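Local coordinates for epimerase domain-containing protein (Bacillus cereus HuA2-4, PDB 6ZLK) that interconverts UDP-glucuronic acid and UDP-galacturonic acid by epimerisation at C4 of the sugar, with NAD as bound cofactor, at residues Ile240-Lys245 with Leu291-Thr296. Numbering follows the deposited sequence.
Sequences INIGGK and LQYSPT
The last residues of strand 239-242 with the loop that follows, I240 to K245, and the end of helix 285-291 with the loop after it, L291 to T296, run in nearly the same direction, 14° apart end to end, and draw together from 9.2 Å between the CA atoms of I240 and L291 to 5.0 Å between those of K245 and P295. At the wide end, I240 and L291 meet tip to tip, with I240 CG2 4.1 Å from L291 CD1. The same L291 methyl touches I242 CD1, and these two side chains cross at about a right angle. Y293 spans the middle. Its CG lies anti to the backbone N (chi1 -179°), which sends the ring across to the residue just past the strand. There Y293 OH donates to G243 O at 2.7 Å, and the acceptor sits at the ring edge, in plane. I242 CG2 packs obliquely against the ring at Y293 CZ, 3.8 Å away. The strand belongs to the Rossmann-type sheet of this NAD-dependent epimerase/dehydratase family and pairs in parallel with strand 171-180. The contact therefore joins that sheet to the end of helix 285-291 and its following loop. L291 and P295 also pack on helix 218-230, at A227 and D220. Further on, P295 CG rests 3.5 Å from G244 C, while D214 takes the G244 N-H. K245 stretches out fully alongside P295 and T296. Its NZ donates to T296 O at 3.1 Å from well above the carbonyl plane.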
# COMPACT_ATOMS: atom_id res chain seq x y z
N ILE A 240 3.14 15.46 7.78
CA ILE A 240 4.15 16.51 8.02
C ILE A 240 5.53 15.98 7.62
O ILE A 240 5.98 15.01 8.27
CB ILE A 240 4.15 16.98 9.49
CG1 ILE A 240 2.73 17.35 9.96
CG2 ILE A 240 5.16 18.09 9.65
CD1 ILE A 240 2.66 17.79 11.44
N ASN A 241 6.16 16.59 6.64
CA ASN A 241 7.59 16.33 6.30
C ASN A 241 8.50 16.83 7.43
O ASN A 241 8.35 17.99 7.94
CB ASN A 241 8.04 17.04 5.06
CG ASN A 241 7.35 16.56 3.80
OD1 ASN A 241 6.96 15.42 3.69
ND2 ASN A 241 7.22 17.46 2.84
N ILE A 242 9.48 16.02 7.82
CA ILE A 242 10.56 16.39 8.76
C ILE A 242 11.88 16.20 7.99
O ILE A 242 12.25 15.04 7.72
CB ILE A 242 10.52 15.51 10.02
CG1 ILE A 242 9.16 15.58 10.73
CG2 ILE A 242 11.67 15.84 10.96
CD1 ILE A 242 8.82 16.95 11.25
N GLY A 243 12.49 17.30 7.57
CA GLY A 243 13.70 17.34 6.76
C GLY A 243 14.78 18.16 7.39
O GLY A 243 14.59 18.70 8.49
N GLY A 244 15.91 18.16 6.71
CA GLY A 244 17.14 18.63 7.32
C GLY A 244 17.47 20.05 7.01
O GLY A 244 16.76 20.73 6.20
N LYS A 245 18.57 20.49 7.58
CA LYS A 245 19.03 21.88 7.38
C LYS A 245 19.60 22.10 5.98
O LYS A 245 19.44 23.18 5.41
CB LYS A 245 20.04 22.23 8.47
CG LYS A 245 20.35 23.71 8.47
CD LYS A 245 21.37 24.05 9.48
CE LYS A 245 21.58 25.55 9.59
NZ LYS A 245 22.52 25.74 10.71
N LEU A 291 4.54 22.81 14.03
CA LEU A 291 5.42 22.26 15.09
C LEU A 291 6.46 23.29 15.52
O LEU A 291 7.21 22.97 16.43
CB LEU A 291 6.14 21.01 14.61
CG LEU A 291 5.26 19.94 13.99
CD1 LEU A 291 6.13 18.79 13.55
CD2 LEU A 291 4.16 19.48 14.95
N GLN A 292 6.52 24.47 14.90
CA GLN A 292 7.64 25.40 15.10
C GLN A 292 8.96 24.66 14.84
O GLN A 292 9.97 24.97 15.43
CB GLN A 292 7.55 26.07 16.47
CG GLN A 292 6.34 26.99 16.59
CD GLN A 292 6.45 27.75 17.88
OE1 GLN A 292 6.10 27.25 18.95
NE2 GLN A 292 7.03 28.95 17.81
N TYR A 293 8.95 23.74 13.88
CA TYR A 293 10.16 22.99 13.49
C TYR A 293 11.10 23.88 12.71
O TYR A 293 10.73 24.54 11.73
CB TYR A 293 9.75 21.76 12.67
CG TYR A 293 10.94 20.93 12.25
CD1 TYR A 293 11.70 20.29 13.21
CD2 TYR A 293 11.25 20.77 10.91
CE1 TYR A 293 12.81 19.57 12.84
CE2 TYR A 293 12.36 20.02 10.54
CZ TYR A 293 13.09 19.37 11.50
OH TYR A 293 14.16 18.61 11.13
N SER A 294 12.36 23.82 13.06
CA SER A 294 13.41 24.48 12.27
C SER A 294 14.68 23.70 12.50
O SER A 294 15.16 23.65 13.63
CB SER A 294 13.53 25.93 12.69
OG SER A 294 14.68 26.52 12.11
N PRO A 295 15.23 22.98 11.48
CA PRO A 295 16.44 22.19 11.70
C PRO A 295 17.59 23.16 11.90
O PRO A 295 17.65 24.15 11.19
CB PRO A 295 16.54 21.31 10.44
CG PRO A 295 15.86 22.14 9.38
CD PRO A 295 14.74 22.89 10.10
N THR A 296 18.44 22.90 12.87
CA THR A 296 19.55 23.80 13.26
C THR A 296 20.92 23.16 13.07
O THR A 296 21.93 23.88 13.17
CB THR A 296 19.34 24.27 14.70
OG1 THR A 296 19.35 23.14 15.56
CG2 THR A 296 18.05 25.05 14.80